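Local coordinates for lipoprotein, putative (PDB 4NOH) that is of unknown function but is classed as a putative lipoprotein, possibly one that binds lipid, at residues 26-31 / 139-144; 58-63 / 164-169; 67-72 / 106-111. All coordinates share one frame; numbering follows the deposited sequence. Where two conformers were deposited one is given.

Contacts 1 and 2 meet on the large mixed sheet, their centres about 12 Å apart, whereas contact 2 lies about 7 Å, centre to centre, from contact 3 in the small three-stranded sheet. Contact 2 is therefore the bridge. L139 of contact 1 packs on both M60 and V166, with L139 CD2 3.9 Å from M60 CG, and S141 meets V168. Toward contact 3, K62 NZ makes a salt bridge with D111 OD1 at 2.7 Å. Contacts 1 and 3 do not touch; their nearest atoms are about 7 Å apart. Along the chain, contact 3 is nested within the loops closed by each of the other two.

Contact 1: 26-31 / 139-144; sequences IESQNK and LASFKE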
ATOM      1  N   ILE A  26     -15.210  -9.069  10.188  1.00 14.97           N
ATOM      2  CA  ILE A  26     -14.215  -9.278   9.134  1.00 13.95           C
ATOM      3  C   ILE A  26     -14.111 -10.728   8.693  1.00 14.50           C
ATOM      4  O   ILE A  26     -14.059 -11.638   9.526  1.00 16.30           O
ATOM      5  CB  ILE A  26     -12.845  -8.783   9.663  1.00 14.08           C
ATOM      6  CG1 ILE A  26     -12.916  -7.264   9.814  1.00 13.76           C
ATOM      7  CG2 ILE A  26     -11.704  -9.194   8.737  1.00 13.96           C
ATOM      8  CD1 ILE A  26     -11.749  -6.608  10.509  1.00 14.20           C
ATOM      9  N   GLU A  27     -14.151 -10.958   7.391  1.00 13.37           N
ATOM     10  CA  GLU A  27     -14.002 -12.313   6.891  1.00 15.62           C
ATOM     11  C   GLU A  27     -12.594 -12.643   6.509  1.00 15.48           C
ATOM     12  O   GLU A  27     -12.228 -13.812   6.513  1.00 16.76           O
ATOM     13  CB  GLU A  27     -14.941 -12.586   5.726  1.00 18.95           C
ATOM     14  CG  GLU A  27     -14.749 -11.742   4.493  1.00 21.82           C
ATOM     15  CD  GLU A  27     -15.753 -12.110   3.410  1.00 27.07           C
ATOM     16  OE1 GLU A  27     -16.748 -12.796   3.732  1.00 31.99           O
ATOM     17  OE2 GLU A  27     -15.543 -11.702   2.247  1.00 34.18           O
ATOM     18  N   SER A  28     -11.807 -11.658   6.115  1.00 14.42           N
ATOM     19  CA  SER A  28     -10.421 -11.919   5.821  1.00 14.56           C
ATOM     20  C   SER A  28      -9.579 -10.696   6.027  1.00 13.30           C
ATOM     21  O   SER A  28     -10.083  -9.593   5.985  1.00 12.62           O
ATOM     22  CB  SER A  28     -10.214 -12.448   4.412  1.00 17.11           C
ATOM     23  OG  SER A  28     -10.462 -11.480   3.433  1.00 19.68           O
ATOM     24  N   GLN A  29      -8.298 -10.892   6.242  1.00 13.24           N
ATOM     25  CA  GLN A  29      -7.412  -9.755   6.363  1.00 14.13           C
ATOM     26  C   GLN A  29      -6.024 -10.128   5.944  1.00 13.38           C
ATOM     27  O   GLN A  29      -5.631 -11.280   5.968  1.00 13.54           O
ATOM     28  CB  GLN A  29      -7.455  -9.178   7.771  1.00 17.36           C
ATOM     29  CG  GLN A  29      -6.931 -10.107   8.819  1.00 18.29           C
ATOM     30  CD  GLN A  29      -7.303  -9.710  10.258  1.00 21.41           C
ATOM     31  OE1 GLN A  29      -6.442  -9.628  11.135  1.00 26.27           O
ATOM     32  NE2 GLN A  29      -8.550  -9.469  10.490  1.00 24.45           N
ATOM     33  N   ASN A  30      -5.290  -9.116   5.536  1.00 13.58           N
ATOM     34  CA  ASN A  30      -3.932  -9.239   5.063  1.00 14.49           C
ATOM     35  C   ASN A  30      -3.132  -8.090   5.654  1.00 15.03           C
ATOM     36  O   ASN A  30      -3.610  -6.947   5.713  1.00 16.87           O
ATOM     37  CB  ASN A  30      -3.857  -9.196   3.521  1.00 16.75           C
ATOM     38  CG  ASN A  30      -4.653 -10.290   2.848  1.00 20.48           C
ATOM     39  OD1 ASN A  30      -5.870 -10.197   2.714  1.00 26.03           O
ATOM     40  ND2 ASN A  30      -3.953 -11.297   2.345  1.00 24.12           N
ATOM     41  N   LYS A  31      -1.933  -8.370   6.110  1.00 17.22           N
ATOM     42  CA  LYS A  31      -1.030  -7.326   6.601  1.00 17.62           C
ATOM     43  C   LYS A  31       0.237  -7.333   5.761  1.00 15.53           C
ATOM     44  O   LYS A  31       0.861  -8.387   5.517  1.00 15.97           O
ATOM     45  CB  LYS A  31      -0.695  -7.515   8.070  1.00 21.00           C
ATOM     46  CG  LYS A  31      -1.892  -7.293   8.983  1.00 26.04           C
ATOM     47  CD  LYS A  31      -1.546  -7.543  10.444  1.00 30.84           C
ATOM     48  CE  LYS A  31      -1.060  -8.967  10.667  1.00 32.79           C
ATOM     49  NZ  LYS A  31      -0.975  -9.280  12.121  1.00 36.36           N
ATOM     50  N   LEU A 139      -5.353  -4.785   4.866  1.00 13.33           N
ATOM     51  CA  LEU A 139      -6.548  -4.947   4.093  1.00 13.30           C
ATOM     52  C   LEU A 139      -7.506  -5.777   4.927  1.00 13.47           C
ATOM     53  O   LEU A 139      -7.170  -6.863   5.336  1.00 13.74           O
ATOM     54  CB  LEU A 139      -6.279  -5.651   2.754  1.00 14.73           C
ATOM     55  CG  LEU A 139      -7.547  -6.067   2.019  1.00 16.65           C
ATOM     56  CD1 LEU A 139      -8.368  -4.842   1.633  1.00 16.21           C
ATOM     57  CD2 LEU A 139      -7.265  -6.959   0.806  1.00 18.98           C
ATOM     58  N   ALA A 140      -8.688  -5.258   5.197  1.00 13.03           N
ATOM     59  CA  ALA A 140      -9.741  -6.012   5.883  1.00 13.73           C
ATOM     60  C   ALA A 140     -10.943  -6.155   4.941  1.00 13.50           C
ATOM     61  O   ALA A 140     -11.472  -5.149   4.439  1.00 14.20           O
ATOM     62  CB  ALA A 140     -10.163  -5.302   7.139  1.00 13.80           C
ATOM     63  N   SER A 141     -11.357  -7.381   4.684  0.60 14.48           N
ATOM     64  CA  SER A 141     -12.504  -7.655   3.839  0.60 15.05           C
ATOM     65  C   SER A 141     -13.666  -7.975   4.771  0.60 14.99           C
ATOM     66  O   SER A 141     -13.604  -8.924   5.537  0.60 14.70           O
ATOM     67  CB  SER A 141     -12.177  -8.791   2.868  0.60 16.73           C
ATOM     68  OG  SER A 141     -11.026  -8.471   2.066  0.60 18.45           O
ATOM     69  N   PHE A 142     -14.715  -7.154   4.736  1.00 15.19           N
ATOM     70  CA  PHE A 142     -15.838  -7.306   5.646  1.00 16.04           C
ATOM     71  C   PHE A 142     -16.917  -8.223   5.103  1.00 18.14           C
ATOM     72  O   PHE A 142     -17.127  -8.299   3.889  1.00 19.63           O
ATOM     73  CB  PHE A 142     -16.404  -5.923   5.986  1.00 16.37           C
ATOM     74  CG  PHE A 142     -15.503  -5.123   6.887  1.00 15.82           C
ATOM     75  CD1 PHE A 142     -14.359  -4.499   6.388  1.00 15.33           C
ATOM     76  CD2 PHE A 142     -15.768  -5.038   8.252  1.00 16.79           C
ATOM     77  CE1 PHE A 142     -13.519  -3.803   7.240  1.00 15.75           C
ATOM     78  CE2 PHE A 142     -14.942  -4.321   9.101  1.00 17.43           C
ATOM     79  CZ  PHE A 142     -13.804  -3.727   8.601  1.00 15.97           C
ATOM     80  N   LYS A 143     -17.579  -8.933   6.007  1.00 17.91           N
ATOM     81  CA  LYS A 143     -18.664  -9.826   5.634  1.00 20.19           C
ATOM     82  C   LYS A 143     -19.765  -9.053   4.938  1.00 21.69           C
ATOM     83  O   LYS A 143     -20.357  -9.534   3.963  1.00 23.67           O
ATOM     84  CB  LYS A 143     -19.229 -10.547   6.859  1.00 21.71           C
ATOM     85  CG  LYS A 143     -18.221 -11.456   7.553  1.00 23.02           C
ATOM     86  CD  LYS A 143     -18.760 -11.990   8.859  1.00 24.77           C
ATOM     87  CE  LYS A 143     -17.681 -12.716   9.633  1.00 26.20           C
ATOM     88  NZ  LYS A 143     -18.211 -13.204  10.942  1.00 28.20           N
ATOM     89  N   GLU A 144     -20.030  -7.852   5.431  1.00 20.00           N
ATOM     90  CA  GLU A 144     -21.058  -7.001   4.862  1.00 22.42           C
ATOM     91  C   GLU A 144     -20.571  -5.563   4.750  1.00 20.36           C
ATOM     92  O   GLU A 144     -19.638  -5.142   5.436  1.00 20.12           O
ATOM     93  CB  GLU A 144     -22.332  -7.050   5.722  1.00 25.35           C
ATOM     94  CG  GLU A 144     -22.829  -8.466   6.018  1.00 29.74           C
ATOM     95  CD  GLU A 144     -24.263  -8.554   6.527  1.00 36.38           C
ATOM     96  OE1 GLU A 144     -24.743  -7.626   7.213  1.00 37.98           O
ATOM     97  OE2 GLU A 144     -24.919  -9.589   6.234  1.00 42.25           O
TER
HETATM   98  O   HOH W   1     -15.336  -8.309   1.717  0.60 29.05           O
HETATM   99  O   HOH W   2      -8.455  -9.305   3.160  1.00 25.27           O
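A classic beta bulge interrupts the antiparallel pairing of strands 26-39 and 134-142, with E27 and S28 both facing S141. The carbonyl of S141 takes the N-H of E27, E27 N to S141 O 2.8 Å, nearly along its C=O axis, and a weaker bond from S28 N. Beyond the bulge the ladder is regular: S141 N reaches S28 O at 2.9 Å in an almost straight bond (174°), and N30 and L139 are joined by two backbone bonds.

S28, N30 and S141 share one face, where small polar groups suit the water between them. That water lies 2.8 Å from N30 OD1, to which it donates, and is also bonded to the hydroxyls of S28 and S141, so one solvent molecule ties together three side chains. I26 instead puts its branched chain against carbon. With CG1 beside the backbone N (chi1 -68°), it lays CG1 over a face of the F142 ring, 3.9 Å from the centroid, a CH-pi contact, while I26 CD1 reaches A140 CB, also at 3.9 Å. At the exposed end, the extended chain of K143 passes I26 O to bond the carbonyl of D24.

Strand 5-10 flanks 134-142 on its far edge, A140 pairing with I6, and M19 of helix 12-21 covers I26, Q29 and A140.

Contact 2: 58-63 / 164-169; sequences ENMLKK and HMVEVK
The close-fitting part of this contact centres on M60, a buried selenomethionine whose long chain, bent at chi2 (-59°) and again at chi3, brings its tip against the C-terminal tail. M60 SE lies 4.1 Å from V166 CG2, and M60 CE sits 3.5 Å from E167 O; the flexible, unbranched selenoether chain can bend to bring SE and CE against V166 and the tail backbone. Beside it K62, extended beyond CG, carries NZ to the backbone, where K62 NZ donates to E167 O at 2.9 Å, in the carbonyl plane on a lone pair. The same ammonium is paired with D111, so the charge of this buried lysine is probably balanced largely by D111.

Toward the chain terminus the fit loosens and solvent enters. A water bridges the segments, donating a hydrogen bond to E58 O and accepting one from K169 N. The extended K169 runs alongside E58 and forms a salt bridge, K169 NZ to E58 OE1 2.7 Å, approached from above the carboxylate plane. K169 CB also rests 3.9 Å from N59 CB.

The tail thus lies across a Schellman motif that ends helix 49-57: N59, at positive phi, is its C-prime residue, with M60 N bonded to M55 O and N59 N to V56 O.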
ATOM      1  N   GLU A  58      -3.448 -10.290  -3.935  1.00 19.40           N
ATOM      2  CA  GLU A  58      -4.719  -9.796  -3.360  1.00 21.57           C
ATOM      3  C   GLU A  58      -5.374  -8.732  -4.228  1.00 21.17           C
ATOM      4  O   GLU A  58      -6.346  -8.100  -3.811  1.00 20.38           O
ATOM      5  CB  GLU A  58      -4.537  -9.230  -1.952  1.00 22.90           C
ATOM      6  CG  GLU A  58      -3.871 -10.193  -1.015  1.00 23.91           C
ATOM      7  CD  GLU A  58      -4.563 -11.531  -0.972  1.00 26.38           C
ATOM      8  OE1 GLU A  58      -5.821 -11.569  -0.971  1.00 28.46           O
ATOM      9  OE2 GLU A  58      -3.839 -12.542  -0.952  1.00 27.19           O
ATOM     10  N   ASN A  59      -4.847  -8.527  -5.434  1.00 20.71           N
ATOM     11  CA  ASN A  59      -5.379  -7.542  -6.377  1.00 21.70           C
ATOM     12  C   ASN A  59      -5.373  -6.152  -5.777  1.00 21.22           C
ATOM     13  O   ASN A  59      -6.244  -5.338  -6.081  1.00 22.45           O
ATOM     14  CB  ASN A  59      -6.796  -7.918  -6.867  1.00 25.47           C
ATOM     15  CG  ASN A  59      -6.804  -9.109  -7.825  1.00 27.56           C
ATOM     16  OD1 ASN A  59      -5.812  -9.788  -8.004  1.00 30.62           O
ATOM     17  ND2 ASN A  59      -7.941  -9.344  -8.452  1.00 33.68           N
HETATM   18  N   MSE A  60      -4.366  -5.855  -4.949  1.00 18.46           N
HETATM   19  CA  MSE A  60      -4.340  -4.570  -4.240  1.00 17.88           C
HETATM   20  C   MSE A  60      -3.494  -3.500  -4.838  1.00 16.76           C
HETATM   21  O   MSE A  60      -3.561  -2.360  -4.399  1.00 16.62           O
HETATM   22  CB  MSE A  60      -3.990  -4.799  -2.753  1.00 20.07           C
HETATM   23  CG  MSE A  60      -5.230  -5.157  -1.930  1.00 23.79           C
HETATM   24 SE   MSE A  60      -6.663  -3.747  -1.978  1.00 27.10          SE
HETATM   25  CE  MSE A  60      -8.003  -4.850  -2.864  1.00 24.24           C
ATOM     26  N   LEU A  61      -2.657  -3.860  -5.801  1.00 15.07           N
ATOM     27  CA  LEU A  61      -1.904  -2.880  -6.580  1.00 14.58           C
ATOM     28  C   LEU A  61      -2.699  -2.667  -7.842  1.00 15.00           C
ATOM     29  O   LEU A  61      -2.870  -3.580  -8.643  1.00 16.35           O
ATOM     30  CB  LEU A  61      -0.472  -3.316  -6.846  1.00 14.85           C
ATOM     31  CG  LEU A  61       0.497  -3.205  -5.658  1.00 15.65           C
ATOM     32  CD1 LEU A  61       1.782  -3.916  -5.985  1.00 15.94           C
ATOM     33  CD2 LEU A  61       0.810  -1.742  -5.350  1.00 16.87           C
ATOM     34  N   LYS A  62      -3.161  -1.451  -8.055  1.00 14.43           N
ATOM     35  CA  LYS A  62      -4.068  -1.180  -9.156  1.00 15.89           C
ATOM     36  C   LYS A  62      -3.624  -0.033 -10.045  1.00 16.49           C
ATOM     37  O   LYS A  62      -3.266   1.030  -9.553  1.00 15.81           O
ATOM     38  CB  LYS A  62      -5.468  -0.840  -8.584  1.00 16.90           C
ATOM     39  CG  LYS A  62      -6.032  -1.889  -7.613  1.00 17.97           C
ATOM     40  CD  LYS A  62      -7.513  -1.715  -7.349  1.00 18.98           C
ATOM     41  CE  LYS A  62      -8.065  -2.774  -6.411  1.00 19.13           C
ATOM     42  NZ  LYS A  62      -9.548  -2.696  -6.241  1.00 20.15           N
ATOM     43  N   LYS A  63      -3.670  -0.258 -11.354  1.00 18.67           N
ATOM     44  CA  LYS A  63      -3.312   0.766 -12.309  1.00 20.87           C
ATOM     45  C   LYS A  63      -4.475   1.730 -12.412  1.00 21.14           C
ATOM     46  O   LYS A  63      -5.643   1.313 -12.458  1.00 22.42           O
ATOM     47  CB  LYS A  63      -3.039   0.166 -13.688  1.00 25.61           C
ATOM     48  CG  LYS A  63      -2.600   1.202 -14.719  1.00 28.03           C
ATOM     49  CD  LYS A  63      -2.593   0.673 -16.159  1.00 32.71           C
ATOM     50  CE  LYS A  63      -2.082  -0.750 -16.274  1.00 35.67           C
ATOM     51  NZ  LYS A  63      -3.152  -1.766 -16.026  1.00 37.75           N
ATOM     52  N   HIS A 164      -9.267   3.784   3.544  1.00 12.66           N
ATOM     53  CA  HIS A 164     -10.145   4.011   2.413  1.00 13.49           C
ATOM     54  C   HIS A 164     -10.876   2.747   2.027  1.00 13.52           C
ATOM     55  O   HIS A 164     -10.392   1.627   2.280  1.00 12.93           O
ATOM     56  CB  HIS A 164      -9.427   4.677   1.206  1.00 13.82           C
ATOM     57  CG  HIS A 164      -8.199   3.971   0.701  1.00 13.40           C
ATOM     58  ND1 HIS A 164      -7.969   3.780  -0.643  1.00 14.43           N
ATOM     59  CD2 HIS A 164      -7.099   3.504   1.336  1.00 13.31           C
ATOM     60  CE1 HIS A 164      -6.785   3.208  -0.811  1.00 13.70           C
ATOM     61  NE2 HIS A 164      -6.225   3.058   0.371  1.00 12.87           N
HETATM   62  N   MSE A 165     -12.036   2.931   1.408  1.00 15.03           N
HETATM   63  CA  MSE A 165     -12.848   1.828   0.932  1.00 15.91           C
HETATM   64  C   MSE A 165     -12.302   1.346  -0.378  1.00 16.38           C
HETATM   65  O   MSE A 165     -11.976   2.147  -1.281  1.00 17.63           O
HETATM   66  CB  MSE A 165     -14.275   2.283   0.651  1.00 18.37           C
HETATM   67  CG  MSE A 165     -14.963   2.779   1.920  1.00 21.25           C
HETATM   68 SE   MSE A 165     -15.522   1.320   3.115  1.00 22.16          SE
HETATM   69  CE  MSE A 165     -16.259  -0.038   1.900  1.00 24.76           C
ATOM     70  N   VAL A 166     -12.286   0.032  -0.538  1.00 15.97           N
ATOM     71  CA  VAL A 166     -11.776  -0.553  -1.743  1.00 17.95           C
ATOM     72  C   VAL A 166     -12.599  -1.744  -2.188  1.00 18.51           C
ATOM     73  O   VAL A 166     -13.237  -2.402  -1.378  1.00 18.20           O
ATOM     74  CB  VAL A 166     -10.301  -1.019  -1.562  1.00 17.74           C
ATOM     75  CG1 VAL A 166      -9.411   0.120  -1.063  1.00 17.84           C
ATOM     76  CG2 VAL A 166     -10.180  -2.224  -0.617  1.00 17.92           C
ATOM     77  N   GLU A 167     -12.585  -2.017  -3.491  0.60 19.56           N
ATOM     78  CA  GLU A 167     -13.241  -3.207  -4.022  0.60 22.12           C
ATOM     79  C   GLU A 167     -12.254  -4.361  -3.908  0.60 22.48           C
ATOM     80  O   GLU A 167     -11.099  -4.262  -4.352  0.60 23.29           O
ATOM     81  CB  GLU A 167     -13.691  -2.984  -5.466  0.60 24.67           C
ATOM     82  CG  GLU A 167     -14.761  -1.914  -5.550  0.60 26.34           C
ATOM     83  CD  GLU A 167     -15.411  -1.798  -6.909  0.60 30.94           C
ATOM     84  OE1 GLU A 167     -14.830  -2.272  -7.909  0.60 32.97           O
ATOM     85  OE2 GLU A 167     -16.517  -1.212  -6.970  0.60 32.76           O
ATOM     86  N   VAL A 168     -12.693  -5.448  -3.289  1.00 22.27           N
ATOM     87  CA  VAL A 168     -11.805  -6.578  -3.092  1.00 24.39           C
ATOM     88  C   VAL A 168     -11.840  -7.520  -4.292  1.00 27.79           C
ATOM     89  O   VAL A 168     -12.758  -7.466  -5.112  1.00 29.79           O
ATOM     90  CB  VAL A 168     -12.043  -7.273  -1.743  1.00 25.14           C
ATOM     91  CG1 VAL A 168     -11.591  -6.336  -0.628  1.00 24.36           C
ATOM     92  CG2 VAL A 168     -13.486  -7.666  -1.574  1.00 28.09           C
ATOM     93  N   LYS A 169     -10.816  -8.354  -4.394  1.00 30.80           N
ATOM     94  CA  LYS A 169     -10.669  -9.295  -5.511  1.00 35.00           C
ATOM     95  C   LYS A 169     -11.918 -10.150  -5.772  1.00 38.99           C
ATOM     96  O   LYS A 169     -12.122 -10.635  -6.894  1.00 41.19           O
ATOM     97  CB  LYS A 169      -9.476 -10.216  -5.263  1.00 35.78           C
ATOM     98  CG  LYS A 169      -9.636 -11.064  -4.012  1.00 36.55           C
ATOM     99  CD  LYS A 169      -8.446 -11.967  -3.797  1.00 37.83           C
ATOM    100  CE  LYS A 169      -8.594 -12.713  -2.487  1.00 38.03           C
ATOM    101  NZ  LYS A 169      -7.347 -13.436  -2.162  1.00 38.20           N
ATOM    102  OXT LYS A 169     -12.741 -10.391  -4.879  1.00 41.42           O
TER
HETATM  103  O   HOH W   3      -8.721  -8.242  -2.375  1.00 26.58           O

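Contact 3: 67-72 / 106-111; sequences EDVEPI and NVVIGD
V69 and D111 cross at about a right angle; V69 has the largest share of the surface buried between segments 67-72 and 106-111, and D111 is its main partner. V69 points toward the other segment and straddles D111 with its two methyls: CG1 meets the backbone, V69 CG1 to D111 O 3.7 Å, while CG2, in the crowded position between N and the carbonyl carbon, touches the carboxylate, V69 CG2 to D111 OD1 3.8 Å. A beta-branched residue suits the place because it offers one methyl to each part of D111. The carboxylate, with CG beside the backbone N (chi1 -62°), has its polar partners in K62 and the backbone N-H of E167, and V69 lies against it as an apolar flank. V69 CG1 also reaches V108 CG2, at 4.3 Å.

I72 and V107 form a second right-angled crossing, here methyl to methyl, with I72 CG2 4.2 Å from V107 CG2. I72 can do this because CG1 takes the crowded position (chi1 68°), which sets CG2 beside the backbone N. Next to V69, D68 OD1 accepts the backbone N-H of V69 through the anti lone pair, D68 OD1 to V69 N 2.6 Å.

Strands 68-71 and 107-109 are the outer strands of a three-stranded antiparallel sheet: both pair with 61-65, E70 with K63 and V108 with K62, so their side chains meet by reaching across that central strand.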
ATOM      1  N   GLU A  67     -11.016   7.239 -14.874  1.00 37.24           N
ATOM      2  CA  GLU A  67     -11.416   7.632 -13.539  1.00 36.45           C
ATOM      3  C   GLU A  67     -11.663   6.395 -12.682  1.00 34.23           C
ATOM      4  O   GLU A  67     -12.409   6.461 -11.720  1.00 36.50           O
ATOM      5  CB  GLU A  67     -12.691   8.490 -13.600  1.00 40.41           C
ATOM      6  CG  GLU A  67     -12.771   9.477 -14.771  1.00 43.99           C
ATOM      7  CD  GLU A  67     -11.622  10.485 -14.848  1.00 45.58           C
ATOM      8  OE1 GLU A  67     -10.890  10.672 -13.847  1.00 47.17           O
ATOM      9  OE2 GLU A  67     -11.462  11.115 -15.928  1.00 52.80           O
ATOM     10  N   ASP A  68     -11.033   5.272 -13.025  1.00 31.44           N
ATOM     11  CA  ASP A  68     -11.232   4.029 -12.281  1.00 31.66           C
ATOM     12  C   ASP A  68      -9.870   3.349 -12.066  1.00 27.76           C
ATOM     13  O   ASP A  68      -8.842   3.936 -12.327  1.00 25.28           O
ATOM     14  CB  ASP A  68     -12.162   3.109 -13.057  1.00 36.31           C
ATOM     15  CG  ASP A  68     -12.982   2.192 -12.157  1.00 40.06           C
ATOM     16  OD1 ASP A  68     -12.450   1.642 -11.166  1.00 40.40           O
ATOM     17  OD2 ASP A  68     -14.186   2.018 -12.465  1.00 45.36           O
ATOM     18  N   VAL A  69      -9.894   2.110 -11.595  1.00 26.85           N
ATOM     19  CA  VAL A  69      -8.663   1.365 -11.336  1.00 24.28           C
ATOM     20  C   VAL A  69      -8.799  -0.062 -11.808  1.00 24.76           C
ATOM     21  O   VAL A  69      -9.900  -0.606 -11.867  1.00 27.27           O
ATOM     22  CB  VAL A  69      -8.275   1.354  -9.828  1.00 23.65           C
ATOM     23  CG1 VAL A  69      -7.738   2.711  -9.394  1.00 23.74           C
ATOM     24  CG2 VAL A  69      -9.432   0.907  -8.950  1.00 24.84           C
ATOM     25  N   GLU A  70      -7.673  -0.662 -12.185  0.50 24.06           N
ATOM     26  CA  GLU A  70      -7.635  -2.047 -12.641  0.50 24.64           C
ATOM     27  C   GLU A  70      -6.414  -2.718 -12.008  0.50 22.73           C
ATOM     28  O   GLU A  70      -5.298  -2.233 -12.168  0.50 20.99           O
ATOM     29  CB  GLU A  70      -7.524  -2.120 -14.170  0.50 26.50           C
ATOM     30  CG  GLU A  70      -8.715  -1.562 -14.935  0.50 28.28           C
ATOM     31  CD  GLU A  70      -8.560  -1.682 -16.443  0.50 30.09           C
ATOM     32  OE1 GLU A  70      -7.657  -2.425 -16.907  0.50 30.15           O
ATOM     33  OE2 GLU A  70      -9.360  -1.055 -17.175  0.50 31.40           O
ATOM     34  N   PRO A  71      -6.627  -3.824 -11.273  1.00 22.59           N
ATOM     35  CA  PRO A  71      -5.513  -4.509 -10.639  1.00 21.62           C
ATOM     36  C   PRO A  71      -4.507  -5.036 -11.628  1.00 20.67           C
ATOM     37  O   PRO A  71      -4.888  -5.622 -12.668  1.00 22.16           O
ATOM     38  CB  PRO A  71      -6.166  -5.683  -9.912  1.00 22.41           C
ATOM     39  CG  PRO A  71      -7.575  -5.277  -9.723  1.00 24.00           C
ATOM     40  CD  PRO A  71      -7.923  -4.413 -10.893  1.00 24.53           C
ATOM     41  N   ILE A  72      -3.234  -4.812 -11.302  1.00 19.25           N
ATOM     42  CA  ILE A  72      -2.161  -5.364 -12.096  1.00 19.80           C
ATOM     43  C   ILE A  72      -2.162  -6.854 -11.799  1.00 20.57           C
ATOM     44  O   ILE A  72      -2.534  -7.296 -10.708  1.00 20.40           O
ATOM     45  CB  ILE A  72      -0.798  -4.671 -11.886  1.00 18.67           C
ATOM     46  CG1 ILE A  72      -0.193  -4.913 -10.497  1.00 17.75           C
ATOM     47  CG2 ILE A  72      -0.923  -3.202 -12.213  1.00 19.74           C
ATOM     48  CD1 ILE A  72       1.192  -4.310 -10.341  1.00 16.99           C
ATOM     49  N   ASN A 106       1.477   4.612 -13.299  1.00 17.45           N
ATOM     50  CA  ASN A 106       0.590   5.140 -12.285  1.00 16.21           C
ATOM     51  C   ASN A 106      -0.239   4.022 -11.679  1.00 16.97           C
ATOM     52  O   ASN A 106      -1.379   3.737 -12.114  1.00 18.92           O
ATOM     53  CB  ASN A 106      -0.303   6.233 -12.863  1.00 17.58           C
ATOM     54  CG  ASN A 106      -1.083   6.959 -11.804  1.00 17.19           C
ATOM     55  OD1 ASN A 106      -0.841   6.768 -10.598  1.00 16.95           O
ATOM     56  ND2 ASN A 106      -2.011   7.818 -12.221  1.00 18.14           N
ATOM     57  N   VAL A 107       0.337   3.396 -10.662  1.00 15.36           N
ATOM     58  CA  VAL A 107      -0.282   2.297  -9.923  1.00 14.19           C
ATOM     59  C   VAL A 107      -0.385   2.742  -8.464  1.00 13.39           C
ATOM     60  O   VAL A 107       0.508   3.397  -7.948  1.00 13.29           O
ATOM     61  CB  VAL A 107       0.567   1.030 -10.035  1.00 14.48           C
ATOM     62  CG1 VAL A 107       0.028  -0.088  -9.140  1.00 15.22           C
ATOM     63  CG2 VAL A 107       0.685   0.568 -11.472  1.00 15.51           C
ATOM     64  N   VAL A 108      -1.519   2.435  -7.846  1.00 13.23           N
ATOM     65  CA  VAL A 108      -1.774   2.802  -6.469  1.00 13.34           C
ATOM     66  C   VAL A 108      -2.143   1.566  -5.654  1.00 13.81           C
ATOM     67  O   VAL A 108      -2.391   0.507  -6.191  1.00 14.22           O
ATOM     68  CB  VAL A 108      -2.934   3.853  -6.367  1.00 14.33           C
ATOM     69  CG1 VAL A 108      -2.566   5.165  -7.086  1.00 14.65           C
ATOM     70  CG2 VAL A 108      -4.243   3.301  -6.920  1.00 14.66           C
ATOM     71  N   ILE A 109      -2.133   1.704  -4.335  1.00 12.94           N
ATOM     72  CA  ILE A 109      -2.654   0.656  -3.459  1.00 12.52           C
ATOM     73  C   ILE A 109      -4.155   0.937  -3.269  1.00 13.79           C
ATOM     74  O   ILE A 109      -4.572   2.065  -2.938  1.00 14.44           O
ATOM     75  CB  ILE A 109      -1.960   0.631  -2.097  1.00 12.09           C
ATOM     76  CG1 ILE A 109      -0.513   0.134  -2.281  1.00 12.15           C
ATOM     77  CG2 ILE A 109      -2.711  -0.283  -1.125  1.00 12.97           C
ATOM     78  CD1 ILE A 109       0.367   0.310  -1.061  1.00 13.22           C
ATOM     79  N   GLY A 110      -4.983  -0.074  -3.483  1.00 14.82           N
ATOM     80  CA  GLY A 110      -6.413   0.139  -3.356  1.00 15.89           C
ATOM     81  C   GLY A 110      -6.974   0.946  -4.504  1.00 16.40           C
ATOM     82  O   GLY A 110      -6.472   0.885  -5.645  1.00 16.05           O
ATOM     83  N   ASP A 111      -7.999   1.737  -4.221  1.00 16.34           N
ATOM     84  CA  ASP A 111      -8.742   2.399  -5.296  1.00 17.73           C
ATOM     85  C   ASP A 111      -8.465   3.878  -5.501  1.00 18.26           C
ATOM     86  O   ASP A 111      -9.015   4.511  -6.424  1.00 19.07           O
ATOM     87  CB  ASP A 111     -10.242   2.148  -5.100  1.00 19.21           C
ATOM     88  CG  ASP A 111     -10.623   0.654  -5.167  1.00 20.42           C
ATOM     89  OD1 ASP A 111      -9.758  -0.217  -5.306  1.00 22.16           O
ATOM     90  OD2 ASP A 111     -11.827   0.342  -5.080  1.00 22.88           O
TER